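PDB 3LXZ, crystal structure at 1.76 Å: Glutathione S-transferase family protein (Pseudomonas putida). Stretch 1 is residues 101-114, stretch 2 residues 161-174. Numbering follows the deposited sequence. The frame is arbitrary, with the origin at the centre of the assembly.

Stretch 1 (101-114) IELPARTCYAESFF
Stretch 2 161-174: FSVDLANAVGKKVL

Stretch 1 enters as a helix already under way at Ile-101, kinked where Pro-104 N lacks a bond to the preceding turn; a type I turn from Arg-106 to Tyr-109 (Cys-108 phi/psi -111/8) redirects the chain, and Cys-108 N-caps a second helix. Stretch 2 is one helix, widening to a pi-type turn at 170-174. Its axis lies 9.1 Å from the first helix at 37° and 9.0 Å from the second at 87°, so it runs obliquely along one and crosses the other almost perpendicularly. CA-CA distances set the register: Glu-102 to Ser-162 5.3 Å, Ala-105 to Ala-166 5.2 Å, Ser-112 to Val-169 5.6 Å. At the 5.2 Å CA-CA pair the side chains are in contact, Ala-105 CB lying 4.0 Å from Ala-166 CB. Val-169 (chi1 t) fits at the bend, its CG1 3.7 Å from Cys-108 CB and its CG2 3.8 Å from Tyr-109 CD1, at the ring edge. Phe-113 (m) brings CZ 3.8 Å from both Leu-165 CD2 and Ala-168 CB. Ser-112 (p) donates from OG to Cys-108 O (3.2 Å), while its CB meets Val-173 CG2 at 3.7 Å. No direct hydrogen bond joins the stretches; a water bridges them, donating to Tyr-109 OH (2.7 Å) and Ser-162 O (2.8 Å). Tyr-109 OH in turn donates to Glu-102 OE2 (2.7 Å), and Glu-102 OE1 salt-bridges Arg-106 NE (3.1 Å).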

# COMPACT_ATOMS: atom_id res chain seq x y z
N ILE A 101 -10.09 2.13 0.08
CA ILE A 101 -11.03 3.16 -0.43
C ILE A 101 -10.55 3.69 -1.77
O ILE A 101 -11.24 3.54 -2.77
CB ILE A 101 -11.31 4.28 0.59
CG1 ILE A 101 -12.04 3.69 1.81
CG2 ILE A 101 -12.11 5.41 -0.09
CD1 ILE A 101 -12.46 4.71 2.84
N GLU A 102 -9.33 4.23 -1.81
CA GLU A 102 -8.86 4.82 -3.06
C GLU A 102 -8.73 3.82 -4.24
O GLU A 102 -9.27 4.06 -5.32
CB GLU A 102 -7.56 5.59 -2.84
CG GLU A 102 -7.37 6.76 -3.92
CD GLU A 102 -7.05 6.32 -5.35
OE1 GLU A 102 -6.35 5.28 -5.56
OE2 GLU A 102 -7.45 7.06 -6.28
N LEU A 103 -8.03 2.70 -4.03
CA LEU A 103 -7.83 1.73 -5.10
C LEU A 103 -9.12 1.11 -5.60
O LEU A 103 -9.34 1.07 -6.81
CB LEU A 103 -6.81 0.64 -4.73
CG LEU A 103 -5.36 1.16 -4.49
CD1 LEU A 103 -4.46 -0.06 -4.31
CD2 LEU A 103 -4.87 2.07 -5.61
N PRO A 104 -10.01 0.68 -4.69
CA PRO A 104 -11.26 0.18 -5.28
C PRO A 104 -12.07 1.26 -6.04
O PRO A 104 -12.65 0.95 -7.07
CB PRO A 104 -12.06 -0.35 -4.10
CG PRO A 104 -11.34 -0.00 -2.90
CD PRO A 104 -9.98 0.52 -3.23
N ALA A 105 -12.15 2.47 -5.52
CA ALA A 105 -12.82 3.54 -6.27
C ALA A 105 -12.19 3.77 -7.64
O ALA A 105 -12.91 3.98 -8.64
CB ALA A 105 -12.85 4.83 -5.48
N ARG A 106 -10.85 3.71 -7.68
CA ARG A 106 -10.06 3.92 -8.90
C ARG A 106 -10.48 2.95 -10.02
O ARG A 106 -10.45 3.32 -11.20
CB ARG A 106 -8.56 3.86 -8.59
CG ARG A 106 -7.58 4.03 -9.78
CD ARG A 106 -6.14 4.26 -9.26
NE ARG A 106 -5.98 5.61 -8.67
CZ ARG A 106 -5.78 6.71 -9.39
NH1 ARG A 106 -5.68 7.90 -8.81
NH2 ARG A 106 -5.68 6.63 -10.72
N THR A 107 -10.94 1.76 -9.64
CA THR A 107 -11.38 0.76 -10.63
C THR A 107 -12.61 1.26 -11.39
O THR A 107 -12.92 0.74 -12.48
CB THR A 107 -11.65 -0.65 -10.04
OG1 THR A 107 -12.80 -0.65 -9.18
CG2 THR A 107 -10.40 -1.23 -9.33
N CYS A 108 -13.29 2.25 -10.81
CA CYS A 108 -14.48 2.78 -11.44
C CYS A 108 -14.32 4.19 -11.97
O CYS A 108 -15.32 4.77 -12.38
CB CYS A 108 -15.65 2.74 -10.47
SG CYS A 108 -16.17 1.06 -10.05
N TYR A 109 -13.10 4.75 -11.96
CA TYR A 109 -12.92 6.14 -12.46
C TYR A 109 -13.21 6.24 -13.97
O TYR A 109 -13.65 7.29 -14.45
CB TYR A 109 -11.52 6.71 -12.18
CG TYR A 109 -11.16 6.97 -10.71
CD1 TYR A 109 -12.12 6.96 -9.69
CD2 TYR A 109 -9.84 7.25 -10.36
CE1 TYR A 109 -11.76 7.19 -8.36
CE2 TYR A 109 -9.47 7.50 -9.04
CZ TYR A 109 -10.42 7.47 -8.03
OH TYR A 109 -10.01 7.69 -6.73
N ALA A 110 -12.98 5.14 -14.70
CA ALA A 110 -13.33 5.10 -16.11
C ALA A 110 -14.77 5.53 -16.33
O ALA A 110 -15.05 6.34 -17.21
CB ALA A 110 -13.07 3.73 -16.70
N GLU A 111 -15.69 5.02 -15.52
CA GLU A 111 -17.11 5.32 -15.66
C GLU A 111 -17.49 6.66 -15.05
O GLU A 111 -18.20 7.46 -15.67
CB GLU A 111 -17.97 4.21 -15.08
CG GLU A 111 -19.46 4.41 -15.35
CD GLU A 111 -20.30 3.19 -15.02
OE1 GLU A 111 -21.44 3.38 -14.57
OE2 GLU A 111 -19.82 2.04 -15.20
N SER A 112 -17.01 6.92 -13.84
CA SER A 112 -17.46 8.09 -13.09
C SER A 112 -16.92 9.40 -13.67
O SER A 112 -17.59 10.44 -13.59
CB SER A 112 -17.07 7.96 -11.63
OG SER A 112 -15.67 7.84 -11.53
N PHE A 113 -15.72 9.35 -14.24
CA PHE A 113 -15.11 10.55 -14.77
C PHE A 113 -14.95 10.61 -16.28
O PHE A 113 -15.02 11.69 -16.84
CB PHE A 113 -13.85 10.92 -13.99
CG PHE A 113 -14.09 11.03 -12.50
CD1 PHE A 113 -15.06 11.91 -11.99
CD2 PHE A 113 -13.41 10.20 -11.60
CE1 PHE A 113 -15.32 12.00 -10.60
CE2 PHE A 113 -13.66 10.28 -10.21
CZ PHE A 113 -14.62 11.18 -9.72
N PHE A 114 -14.76 9.46 -16.93
CA PHE A 114 -14.57 9.46 -18.38
C PHE A 114 -15.80 8.95 -19.15
O PHE A 114 -15.73 8.75 -20.36
CB PHE A 114 -13.32 8.66 -18.78
CG PHE A 114 -12.05 9.15 -18.13
CD1 PHE A 114 -11.23 10.07 -18.78
CD2 PHE A 114 -11.67 8.69 -16.86
CE1 PHE A 114 -10.05 10.53 -18.19
CE2 PHE A 114 -10.49 9.15 -16.26
CZ PHE A 114 -9.67 10.07 -16.93
N PHE A 161 -8.32 13.64 -0.32
CA PHE A 161 -8.24 13.46 -1.76
C PHE A 161 -8.57 12.06 -2.25
O PHE A 161 -8.49 11.80 -3.46
CB PHE A 161 -6.85 13.88 -2.28
CG PHE A 161 -6.54 15.34 -2.10
CD1 PHE A 161 -7.24 16.31 -2.84
CD2 PHE A 161 -5.51 15.76 -1.26
CE1 PHE A 161 -6.91 17.67 -2.69
CE2 PHE A 161 -5.18 17.12 -1.12
CZ PHE A 161 -5.89 18.06 -1.82
N SER A 162 -8.98 11.16 -1.35
CA SER A 162 -9.56 9.87 -1.77
C SER A 162 -11.08 9.82 -1.57
O SER A 162 -11.84 9.34 -2.44
CB SER A 162 -8.94 8.73 -0.93
OG SER A 162 -7.55 8.63 -1.16
N VAL A 163 -11.53 10.27 -0.42
CA VAL A 163 -12.93 10.09 -0.01
C VAL A 163 -13.89 10.92 -0.88
O VAL A 163 -15.00 10.46 -1.19
CB VAL A 163 -13.14 10.33 1.51
CG1 VAL A 163 -14.60 10.32 1.87
CG2 VAL A 163 -12.43 9.20 2.34
N ASP A 164 -13.44 12.10 -1.33
CA ASP A 164 -14.20 12.89 -2.34
C ASP A 164 -14.43 12.11 -3.63
O ASP A 164 -15.57 12.02 -4.13
CB ASP A 164 -13.52 14.24 -2.65
CG ASP A 164 -12.09 14.09 -3.24
OD1 ASP A 164 -11.42 13.07 -2.95
OD2 ASP A 164 -11.65 14.99 -4.00
N LEU A 165 -13.36 11.55 -4.19
CA LEU A 165 -13.51 10.75 -5.39
C LEU A 165 -14.27 9.48 -5.17
O LEU A 165 -15.03 9.04 -6.06
CB LEU A 165 -12.14 10.47 -5.99
CG LEU A 165 -11.34 11.70 -6.41
CD1 LEU A 165 -10.09 11.24 -7.15
CD2 LEU A 165 -12.18 12.69 -7.27
N ALA A 166 -14.08 8.84 -4.02
CA ALA A 166 -14.82 7.61 -3.71
C ALA A 166 -16.31 7.88 -3.59
O ALA A 166 -17.14 7.09 -4.04
CB ALA A 166 -14.29 6.95 -2.46
N ASN A 167 -16.68 9.01 -2.97
CA ASN A 167 -18.11 9.32 -2.85
C ASN A 167 -18.75 9.68 -4.19
O ASN A 167 -19.90 9.33 -4.43
CB ASN A 167 -18.38 10.41 -1.81
CG ASN A 167 -19.73 10.23 -1.12
OD1 ASN A 167 -20.08 9.14 -0.66
ND2 ASN A 167 -20.49 11.31 -1.03
N ALA A 168 -17.99 10.29 -5.09
CA ALA A 168 -18.47 10.53 -6.46
C ALA A 168 -18.73 9.21 -7.17
O ALA A 168 -19.80 9.05 -7.78
CB ALA A 168 -17.47 11.39 -7.24
N VAL A 169 -17.78 8.27 -7.09
CA VAL A 169 -17.97 6.93 -7.62
C VAL A 169 -19.22 6.33 -7.01
O VAL A 169 -20.05 5.77 -7.73
CB VAL A 169 -16.74 5.98 -7.35
CG1 VAL A 169 -17.08 4.49 -7.58
CG2 VAL A 169 -15.55 6.40 -8.16
N GLY A 170 -19.35 6.43 -5.69
CA GLY A 170 -20.54 5.91 -5.02
C GLY A 170 -21.83 6.44 -5.64
O GLY A 170 -22.70 5.67 -6.06
N LYS A 171 -21.95 7.76 -5.70
CA LYS A 171 -23.19 8.36 -6.19
C LYS A 171 -23.42 8.08 -7.68
O LYS A 171 -24.51 7.64 -8.05
CB LYS A 171 -23.24 9.85 -5.88
CG LYS A 171 -23.34 10.12 -4.37
CD LYS A 171 -23.04 11.58 -4.02
CE LYS A 171 -24.17 12.53 -4.41
NZ LYS A 171 -23.86 13.92 -3.93
N LYS A 172 -22.40 8.27 -8.51
CA LYS A 172 -22.59 8.17 -9.95
C LYS A 172 -22.67 6.74 -10.48
O LYS A 172 -23.48 6.45 -11.38
CB LYS A 172 -21.51 8.96 -10.72
CG LYS A 172 -21.53 10.47 -10.45
CD LYS A 172 -20.30 11.20 -11.03
CE LYS A 172 -20.55 11.73 -12.46
NZ LYS A 172 -21.35 13.01 -12.51
N VAL A 173 -21.84 5.85 -9.93
CA VAL A 173 -21.71 4.47 -10.44
C VAL A 173 -22.50 3.44 -9.62
O VAL A 173 -23.09 2.51 -10.18
CB VAL A 173 -20.20 4.04 -10.50
CG1 VAL A 173 -20.04 2.64 -11.11
CG2 VAL A 173 -19.37 5.06 -11.27
N LEU A 174 -22.50 3.57 -8.31
CA LEU A 174 -22.99 2.50 -7.47
C LEU A 174 -24.36 2.77 -6.84
O LEU A 174 -24.93 1.88 -6.22
CB LEU A 174 -21.96 2.18 -6.39
CG LEU A 174 -20.56 1.79 -6.90
CD1 LEU A 174 -19.65 1.44 -5.73
CD2 LEU A 174 -20.65 0.60 -7.85
O HOH W 1 -10.93 7.40 -4.19